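Local coordinates for DUF6844 domain-containing protein (Francisella tularensis subsp. tularensis, PDB 4QVR), which is of unknown function but probably carries a signal sequence, consistent with export from the cytoplasm, at residues R429-L434 / E438-G443; A125-T130 / V135-L140; T243-L248 / L378-D383. All coordinates share one frame; numbering follows the deposited sequence.

From the N terminus, contact 2 comes first: the end of strand 117-126 meets the start of helix 134-159, closing a short loop. Contact 3 spans by far the longest separation, with 129 residues between its segments, and brings the end of helix 224-246 against helix 374-385. Contact 1 follows as the beta hairpin of strands 424-433 and 440-448. The three are in series, so none nests in or crosses another. Contacts 1 and 2 nevertheless touch, with V441 CG1 3.9 Å from V135 CG1, which joins the hairpin to helix 134-159. Contact 3 lies across the chain's centre from both others, its centre about 39 Å from that of contact 1.

Contact 1 of 3, residues R429-L434 / E438-G443; sequences RWRYKL and ENIVYG
E438 meets K433 through its backbone: the extended lysine chain passes with CE 3.7 Å from E438 O. At N439 the carbonyl takes over, accepting from L434 N at 3.0 Å, while L434 CD1 rests on N439 CB. I440 touches with its CG2 branch, which sits 3.6 Å from R431 CG and lies over the rim of one face of the R431 guanidinium and, within its own strand, of the Y442 ring. V441 lies on the opposite face, with W430 and Y432, and exchanges two backbone N-to-O bonds of 2.8 Å with Y432. Its CG1 lies 4.0 Å from W430 CH2, and CG2 meets L434 CD2. Y442 runs alongside R431, with CE1 near R431 CG; ring and guanidinium planes stand 74° apart. G443 CA makes a CH-pi contact with the five-membered ring of W430, 3.7 Å from its centroid and 24° off the normal. A W430 chi1 of 57°, with CG between backbone N and carbonyl carbon, swings the indole over this glycine. W430 N donates to G443 O (3.1 Å) and G443 N to W430 O, a hydrogen-bonded pair of the beta hairpin 424-433/440-448, whose first strand is an outer strand of a four-stranded antiparallel sheet.

Contact 2 of 3, residues A125-T130 / V135-L140; sequences ASVNQT and VDSAQL
A125 and S137 form the close part of this contact, their CA atoms 5.4 Å apart. The A125 methyl group points at the first turns of helix 134-159, and its CB reaches S137 O at 3.3 Å, so an apolar group abuts a backbone carbonyl. S137 answers with its side chain directed at the strand: its CB is 3.2 Å from S126 O, while its OG is 2.7 Å from S126 O and within hydrogen-bonding reach of N133 O as well. The S137 chi1 of -65° sets OG beside its own backbone N, where it can face both the strand and N133, just before the helix. V127 adds a lighter touch, CG1 lying 4.0 Å from S137 CB.

The outer side is looser. L140, exposed, brings CD2 no closer than 4.0 Å to A125 CB, and S126 turns its CB away from the helix into an exposed position. The whole interface buries just 166 Å², both sides summed. Beyond V127 the chain runs away from helix 134-159, and N128 is held instead by residues of the connecting loop, through N133 OD1 at its N and S132 OG at its ND2.

Strand 117-126 forms one edge of a three-stranded antiparallel sheet and pairs with strand 264-273, A125 bonding to A265 through the backbone. Helix 134-159 also packs on helix 349-370, where Q139 touches M359 and its NE2 bonds to N363.

Contact 3 of 3, residues T243-L248 / L378-D383; sequences TGFGNL and LTMSED
F245 and M380 make a Met-aromatic contact between two helices, 224-246 and 374-385, in a buried position where helices 134-159 and 402-415 also converge. The methionine is present as selenomethionine, so the heavy atom is selenium. The backbones stay apart, the nearest CA atoms, those of F245 and S381, being 8.1 Å from each other, so the contact is made by side chains; no hydrogen bond crosses.

The selenium-aromatic part is oblique. M380 SE lies 4.2 Å from the centroid of the F245 ring and 30° off its normal; the nearest ring atom, F245 CE1, is 3.7 Å from SE. The two side chains cross at about a right angle, and a chi3 of 82° bends the end of M380 so that CE comes to 3.9 Å from F245 CE1. SE and CE thus follow one border of the ring, close to CD1, CE1 and CZ.

The CH-pi part lies over the same face. M380 CB is also 4.2 Å from the ring centroid, but just 18° off the normal, and is therefore placed more squarely above the ring than the selenium.

Further van der Waals contacts flank this pair. F245 touches A377 and I384 of helix 374-385, L409 of helix 402-415 and I154 of helix 134-159, while M380 rests on T408 and Y412. F245 thus meets side chains of three other helices.

The polar element comes at the ring edge. S381 OG, near the ring plane, approaches F245 CD2 to 3.4 Å and CE2 to 3.6 Å, while its hydrogen bond is made within its own helix, to A377 O.

Contact 1 of 3, residues R429-L434 / E438-G443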
loop_
_atom_site.group_PDB
_atom_site.type_symbol
_atom_site.label_atom_id
_atom_site.label_comp_id
_atom_site.label_asym_id
_atom_site.label_seq_id
_atom_site.Cartn_x
_atom_site.Cartn_y
_atom_site.Cartn_z
ATOM N N ARG A 429 -3.673 -15.050 16.355
ATOM C CA ARG A 429 -2.912 -16.124 15.737
ATOM C C ARG A 429 -3.988 -17.043 15.181
ATOM O O ARG A 429 -5.061 -17.154 15.768
ATOM C CB ARG A 429 -2.035 -16.826 16.765
ATOM C CG ARG A 429 -0.942 -15.919 17.331
ATOM C CD ARG A 429 -0.581 -16.261 18.762
ATOM N NE ARG A 429 0.200 -17.480 18.916
ATOM C CZ ARG A 429 1.521 -17.516 19.082
ATOM N NH1 ARG A 429 2.135 -18.687 19.229
ATOM N NH2 ARG A 429 2.236 -16.387 19.109
ATOM N N TRP A 430 -3.741 -17.620 14.016
ATOM C CA TRP A 430 -4.692 -18.525 13.396
ATOM C C TRP A 430 -3.955 -19.541 12.534
ATOM O O TRP A 430 -2.788 -19.375 12.212
ATOM C CB TRP A 430 -5.715 -17.757 12.567
ATOM C CG TRP A 430 -5.102 -16.892 11.495
ATOM C CD1 TRP A 430 -4.708 -15.589 11.627
ATOM C CD2 TRP A 430 -4.833 -17.256 10.129
ATOM N NE1 TRP A 430 -4.203 -15.112 10.437
ATOM C CE2 TRP A 430 -4.274 -16.116 9.497
ATOM C CE3 TRP A 430 -5.021 -18.414 9.380
ATOM C CZ2 TRP A 430 -3.900 -16.117 8.160
ATOM C CZ3 TRP A 430 -4.635 -18.419 8.050
ATOM C CH2 TRP A 430 -4.089 -17.268 7.450
ATOM N N ARG A 431 -4.682 -20.561 12.134
ATOM C CA ARG A 431 -4.141 -21.670 11.406
ATOM C C ARG A 431 -5.199 -22.155 10.443
ATOM O O ARG A 431 -6.377 -22.278 10.785
ATOM C CB ARG A 431 -3.809 -22.753 12.426
ATOM C CG ARG A 431 -3.251 -24.055 11.890
ATOM C CD ARG A 431 -3.020 -25.018 13.036
ATOM N NE ARG A 431 -2.693 -26.370 12.578
ATOM C CZ ARG A 431 -3.593 -27.214 12.089
ATOM N NH1 ARG A 431 -3.225 -28.427 11.699
ATOM N NH2 ARG A 431 -4.867 -26.840 11.964
ATOM N N TYR A 432 -4.785 -22.425 9.230
ATOM C CA TYR A 432 -5.714 -22.870 8.248
ATOM C C TYR A 432 -5.081 -23.938 7.378
ATOM O O TYR A 432 -4.069 -23.704 6.730
ATOM C CB TYR A 432 -6.185 -21.680 7.417
ATOM C CG TYR A 432 -7.155 -22.073 6.321
ATOM C CD1 TYR A 432 -8.384 -22.630 6.634
ATOM C CD2 TYR A 432 -6.840 -21.881 4.979
ATOM C CE1 TYR A 432 -9.271 -23.000 5.648
ATOM C CE2 TYR A 432 -7.722 -22.248 3.976
ATOM C CZ TYR A 432 -8.943 -22.801 4.319
ATOM O OH TYR A 432 -9.846 -23.160 3.342
ATOM N N LYS A 433 -5.651 -25.129 7.405
ATOM C CA LYS A 433 -5.159 -26.211 6.562
ATOM C C LYS A 433 -5.829 -26.014 5.221
ATOM O O LYS A 433 -7.043 -25.859 5.161
ATOM C CB LYS A 433 -5.501 -27.572 7.137
ATOM C CG LYS A 433 -4.783 -28.706 6.420
ATOM C CD LYS A 433 -4.805 -29.999 7.212
ATOM C CE LYS A 433 -3.854 -31.011 6.589
ATOM N NZ LYS A 433 -3.663 -32.244 7.412
ATOM N N LEU A 434 -5.041 -25.956 4.154
ATOM C CA LEU A 434 -5.597 -25.772 2.821
ATOM C C LEU A 434 -6.478 -26.990 2.458
ATOM O O LEU A 434 -6.134 -28.142 2.798
ATOM C CB LEU A 434 -4.480 -25.553 1.802
ATOM C CG LEU A 434 -3.600 -24.317 2.028
ATOM C CD1 LEU A 434 -2.459 -24.291 1.016
ATOM C CD2 LEU A 434 -4.399 -23.013 1.973
ATOM N N GLU A 438 -2.217 -31.092 2.209
ATOM C CA GLU A 438 -1.732 -31.378 3.558
ATOM C C GLU A 438 -1.031 -30.143 4.127
ATOM O O GLU A 438 -0.560 -30.149 5.263
ATOM C CB GLU A 438 -0.773 -32.569 3.537
ATOM C CG GLU A 438 -0.284 -33.014 4.916
ATOM C CD GLU A 438 0.605 -34.245 4.868
ATOM O OE1 GLU A 438 1.079 -34.682 5.939
ATOM O OE2 GLU A 438 0.834 -34.777 3.763
ATOM N N ASN A 439 -0.974 -29.076 3.338
ATOM C CA ASN A 439 -0.316 -27.855 3.766
ATOM C C ASN A 439 -1.145 -27.030 4.741
ATOM O O ASN A 439 -2.380 -27.085 4.758
ATOM C CB ASN A 439 0.084 -27.001 2.564
ATOM C CG ASN A 439 1.162 -27.654 1.722
ATOM O OD1 ASN A 439 1.442 -28.863 1.851
ATOM N ND2 ASN A 439 1.781 -26.860 0.853
ATOM N N ILE A 440 -0.432 -26.250 5.538
ATOM C CA ILE A 440 -1.023 -25.446 6.560
ATOM C C ILE A 440 -0.430 -24.057 6.500
ATOM O O ILE A 440 0.775 -23.900 6.292
ATOM C CB ILE A 440 -0.707 -26.025 7.951
ATOM C CG1 ILE A 440 -1.088 -27.505 8.005
ATOM C CG2 ILE A 440 -1.408 -25.222 9.056
ATOM C CD1 ILE A 440 -0.592 -28.201 9.250
ATOM N N VAL A 441 -1.295 -23.063 6.687
ATOM C CA VAL A 441 -0.900 -21.690 6.711
ATOM C C VAL A 441 -1.146 -21.160 8.114
ATOM O O VAL A 441 -2.187 -21.404 8.721
ATOM C CB VAL A 441 -1.700 -20.870 5.684
ATOM C CG1 VAL A 441 -1.234 -19.417 5.660
ATOM C CG2 VAL A 441 -1.551 -21.507 4.312
ATOM N N TYR A 442 -0.156 -20.462 8.636
ATOM C CA TYR A 442 -0.250 -19.860 9.935
ATOM C C TYR A 442 -0.296 -18.378 9.725
ATOM O O TYR A 442 0.192 -17.874 8.710
ATOM C CB TYR A 442 0.975 -20.221 10.760
ATOM C CG TYR A 442 1.109 -21.699 10.991
ATOM C CD1 TYR A 442 0.518 -22.301 12.085
ATOM C CD2 TYR A 442 1.807 -22.497 10.090
ATOM C CE1 TYR A 442 0.629 -23.662 12.294
ATOM C CE2 TYR A 442 1.928 -23.853 10.282
ATOM C CZ TYR A 442 1.341 -24.432 11.387
ATOM O OH TYR A 442 1.459 -25.781 11.576
ATOM N N GLY A 443 -0.866 -17.660 10.674
ATOM C CA GLY A 443 -0.926 -16.228 10.535
ATOM C C GLY A 443 -0.933 -15.533 11.856
ATOM O O GLY A 443 -1.215 -16.145 12.897
#

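Contact 2 of 3, residues A125-T130 / V135-L140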
loop_
_atom_site.group_PDB
_atom_site.type_symbol
_atom_site.label_atom_id
_atom_site.label_comp_id
_atom_site.label_asym_id
_atom_site.label_seq_id
_atom_site.Cartn_x
_atom_site.Cartn_y
_atom_site.Cartn_z
ATOM N N ALA A 125 1.923 -13.388 -8.692
ATOM C CA ALA A 125 3.213 -14.048 -8.573
ATOM C C ALA A 125 2.974 -15.487 -8.849
ATOM O O ALA A 125 1.874 -15.962 -8.603
ATOM C CB ALA A 125 3.776 -13.888 -7.180
ATOM N N SER A 126 3.987 -16.195 -9.358
ATOM C CA SER A 126 3.820 -17.625 -9.657
ATOM C C SER A 126 3.976 -18.375 -8.377
ATOM O O SER A 126 4.591 -17.862 -7.440
ATOM C CB SER A 126 4.886 -18.114 -10.632
ATOM O OG SER A 126 4.957 -17.248 -11.744
ATOM N N VAL A 127 3.385 -19.563 -8.313
ATOM C CA VAL A 127 3.572 -20.454 -7.164
ATOM C C VAL A 127 4.302 -21.674 -7.719
ATOM O O VAL A 127 4.357 -21.839 -8.944
ATOM C CB VAL A 127 2.254 -20.909 -6.506
ATOM C CG1 VAL A 127 1.498 -19.732 -5.952
ATOM C CG2 VAL A 127 1.391 -21.706 -7.478
ATOM N N ASN A 128 4.890 -22.517 -6.862
ATOM C CA ASN A 128 5.560 -23.724 -7.382
ATOM C C ASN A 128 4.552 -24.852 -7.622
ATOM O O ASN A 128 3.366 -24.716 -7.296
ATOM C CB ASN A 128 6.719 -24.179 -6.481
ATOM C CG ASN A 128 6.270 -24.605 -5.106
ATOM O OD1 ASN A 128 5.110 -24.913 -4.881
ATOM N ND2 ASN A 128 7.207 -24.641 -4.175
ATOM N N GLN A 129 5.046 -25.945 -8.190
ATOM C CA GLN A 129 4.261 -27.142 -8.530
ATOM C C GLN A 129 3.349 -27.658 -7.420
ATOM O O GLN A 129 2.174 -27.944 -7.644
ATOM C CB GLN A 129 5.222 -28.293 -8.888
ATOM C CG GLN A 129 6.220 -28.002 -10.002
ATOM C CD GLN A 129 5.559 -27.683 -11.334
ATOM O OE1 GLN A 129 4.326 -27.704 -11.462
ATOM N NE2 GLN A 129 6.381 -27.394 -12.347
ATOM N N THR A 130 3.932 -27.804 -6.236
ATOM C CA THR A 130 3.245 -28.312 -5.052
ATOM C C THR A 130 2.568 -27.202 -4.236
ATOM O O THR A 130 1.980 -27.460 -3.185
ATOM C CB THR A 130 4.256 -29.058 -4.152
ATOM O OG1 THR A 130 5.294 -28.157 -3.738
ATOM C CG2 THR A 130 4.893 -30.234 -4.917
ATOM N N VAL A 135 2.590 -18.832 0.408
ATOM C CA VAL A 135 2.660 -17.662 1.290
ATOM C C VAL A 135 3.627 -16.595 0.810
ATOM O O VAL A 135 3.284 -15.407 0.803
ATOM C CB VAL A 135 2.972 -18.018 2.737
ATOM C CG1 VAL A 135 1.855 -18.883 3.321
ATOM C CG2 VAL A 135 4.312 -18.741 2.842
ATOM N N ASP A 136 4.803 -17.009 0.361
ATOM C CA ASP A 136 5.815 -16.093 -0.121
ATOM C C ASP A 136 5.370 -15.434 -1.402
ATOM O O ASP A 136 5.610 -14.248 -1.609
ATOM C CB ASP A 136 7.142 -16.836 -0.377
ATOM C CG ASP A 136 7.848 -17.246 0.910
ATOM O OD1 ASP A 136 7.658 -16.572 1.949
ATOM O OD2 ASP A 136 8.626 -18.220 0.875
ATOM N N SER A 137 4.728 -16.216 -2.268
ATOM C CA SER A 137 4.264 -15.725 -3.526
ATOM C C SER A 137 3.103 -14.751 -3.330
ATOM O O SER A 137 3.039 -13.711 -3.997
ATOM C CB SER A 137 3.858 -16.885 -4.439
ATOM O OG SER A 137 4.978 -17.662 -4.771
ATOM N N ALA A 138 2.209 -15.072 -2.406
ATOM C CA ALA A 138 1.074 -14.202 -2.122
ATOM C C ALA A 138 1.538 -12.884 -1.532
ATOM O O ALA A 138 1.034 -11.829 -1.889
ATOM C CB ALA A 138 0.082 -14.895 -1.193
ATOM N N GLN A 139 2.500 -12.932 -0.624
ATOM C CA GLN A 139 2.992 -11.700 -0.028
ATOM C C GLN A 139 3.652 -10.818 -1.093
ATOM O O GLN A 139 3.490 -9.614 -1.087
ATOM C CB GLN A 139 3.971 -12.010 1.079
ATOM C CG GLN A 139 4.638 -10.773 1.691
ATOM C CD GLN A 139 3.661 -9.861 2.369
ATOM O OE1 GLN A 139 2.504 -10.244 2.610
ATOM N NE2 GLN A 139 4.111 -8.650 2.718
ATOM N N LEU A 140 4.416 -11.425 -1.995
ATOM C CA LEU A 140 5.057 -10.673 -3.058
ATOM C C LEU A 140 3.976 -9.998 -3.921
ATOM O O LEU A 140 4.089 -8.841 -4.334
ATOM C CB LEU A 140 5.891 -11.619 -3.912
ATOM C CG LEU A 140 6.495 -10.956 -5.146
ATOM C CD1 LEU A 140 7.538 -9.948 -4.724
ATOM C CD2 LEU A 140 7.113 -11.979 -6.066
#

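Contact 3 of 3, residues T243-L248 / L378-D383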
loop_
_atom_site.group_PDB
_atom_site.type_symbol
_atom_site.label_atom_id
_atom_site.label_comp_id
_atom_site.label_asym_id
_atom_site.label_seq_id
_atom_site.Cartn_x
_atom_site.Cartn_y
_atom_site.Cartn_z
ATOM N N THR A 243 3.953 16.724 -4.015
ATOM C CA THR A 243 2.705 16.718 -3.305
ATOM C C THR A 243 2.216 15.273 -3.212
ATOM O O THR A 243 1.828 14.823 -2.141
ATOM C CB THR A 243 1.698 17.644 -3.987
ATOM O OG1 THR A 243 2.182 18.990 -3.895
ATOM C CG2 THR A 243 0.328 17.554 -3.309
ATOM N N GLY A 244 2.294 14.552 -4.340
ATOM C CA GLY A 244 1.932 13.162 -4.412
ATOM C C GLY A 244 2.700 12.231 -3.482
ATOM O O GLY A 244 2.087 11.389 -2.820
ATOM N N PHE A 245 4.030 12.339 -3.441
ATOM C CA PHE A 245 4.820 11.506 -2.524
ATOM C C PHE A 245 4.543 11.881 -1.073
ATOM O O PHE A 245 4.484 11.001 -0.212
ATOM C CB PHE A 245 6.316 11.614 -2.790
ATOM C CG PHE A 245 6.756 10.934 -4.041
ATOM C CD1 PHE A 245 6.801 9.562 -4.107
ATOM C CD2 PHE A 245 7.156 11.659 -5.141
ATOM C CE1 PHE A 245 7.221 8.921 -5.252
ATOM C CE2 PHE A 245 7.579 11.016 -6.286
ATOM C CZ PHE A 245 7.602 9.650 -6.343
ATOM N N GLY A 246 4.374 13.177 -0.798
ATOM C CA GLY A 246 4.082 13.629 0.565
ATOM C C GLY A 246 2.745 13.085 1.105
ATOM O O GLY A 246 2.607 12.815 2.292
ATOM N N ASN A 247 1.766 12.911 0.229
ATOM C CA ASN A 247 0.455 12.406 0.626
ATOM C C ASN A 247 0.362 10.904 0.832
ATOM O O ASN A 247 -0.683 10.418 1.258
ATOM C CB ASN A 247 -0.572 12.770 -0.438
ATOM C CG ASN A 247 -0.788 14.252 -0.560
ATOM O OD1 ASN A 247 -0.235 15.025 0.197
ATOM N ND2 ASN A 247 -1.608 14.654 -1.521
ATOM N N LEU A 248 1.406 10.144 0.499
ATOM C CA LEU A 248 1.340 8.694 0.658
ATOM C C LEU A 248 0.976 8.269 2.033
ATOM O O LEU A 248 0.349 7.249 2.215
ATOM C CB LEU A 248 2.653 7.999 0.280
ATOM C CG LEU A 248 2.915 7.839 -1.200
ATOM C CD1 LEU A 248 4.202 7.055 -1.406
ATOM C CD2 LEU A 248 1.736 7.164 -1.869
ATOM N N LEU A 378 11.174 15.226 -2.522
ATOM C CA LEU A 378 11.758 16.083 -3.576
ATOM C C LEU A 378 12.822 15.353 -4.405
ATOM O O LEU A 378 12.810 15.402 -5.633
ATOM C CB LEU A 378 12.339 17.355 -2.963
ATOM C CG LEU A 378 13.187 18.257 -3.864
ATOM C CD1 LEU A 378 12.388 18.755 -5.056
ATOM C CD2 LEU A 378 13.754 19.418 -3.058
ATOM N N THR A 379 13.713 14.642 -3.729
ATOM C CA THR A 379 14.768 13.904 -4.395
ATOM C C THR A 379 14.192 12.871 -5.347
ATOM O O THR A 379 14.692 12.692 -6.450
ATOM C CB THR A 379 15.675 13.229 -3.358
ATOM O OG1 THR A 379 16.064 14.207 -2.388
ATOM C CG2 THR A 379 16.921 12.631 -4.019
HETATM N N MSE A 380 13.120 12.204 -4.933
HETATM C CA MSE A 380 12.486 11.202 -5.777
HETATM C C MSE A 380 11.798 11.830 -6.955
HETATM O O MSE A 380 11.782 11.255 -8.042
HETATM C CB MSE A 380 11.415 10.437 -5.018
HETATM C CG MSE A 380 12.015 9.378 -4.114
HETATM SE SE MSE A 380 10.522 8.198 -3.667
HETATM C CE MSE A 380 10.657 7.163 -5.325
ATOM N N SER A 381 11.179 12.989 -6.744
ATOM C CA SER A 381 10.507 13.688 -7.833
ATOM C C SER A 381 11.532 14.216 -8.850
ATOM O O SER A 381 11.279 14.221 -10.054
ATOM C CB SER A 381 9.676 14.850 -7.297
ATOM O OG SER A 381 8.715 14.396 -6.382
ATOM N N GLU A 382 12.683 14.669 -8.363
ATOM C CA GLU A 382 13.739 15.166 -9.259
ATOM C C GLU A 382 14.337 14.005 -10.048
ATOM O O GLU A 382 14.511 14.080 -11.267
ATOM C CB GLU A 382 14.831 15.868 -8.457
ATOM C CG GLU A 382 14.370 17.163 -7.815
ATOM C CD GLU A 382 15.391 17.742 -6.853
ATOM O OE1 GLU A 382 16.288 16.997 -6.402
ATOM O OE2 GLU A 382 15.284 18.946 -6.533
ATOM N N ASP A 383 14.596 12.920 -9.328
ATOM C CA ASP A 383 15.204 11.719 -9.884
ATOM C C ASP A 383 14.316 11.090 -10.973
ATOM O O ASP A 383 14.826 10.470 -11.900
ATOM C CB ASP A 383 15.464 10.716 -8.748
ATOM C CG ASP A 383 16.742 9.919 -8.941
ATOM O OD1 ASP A 383 17.716 10.468 -9.510
ATOM O OD2 ASP A 383 16.797 8.767 -8.464
#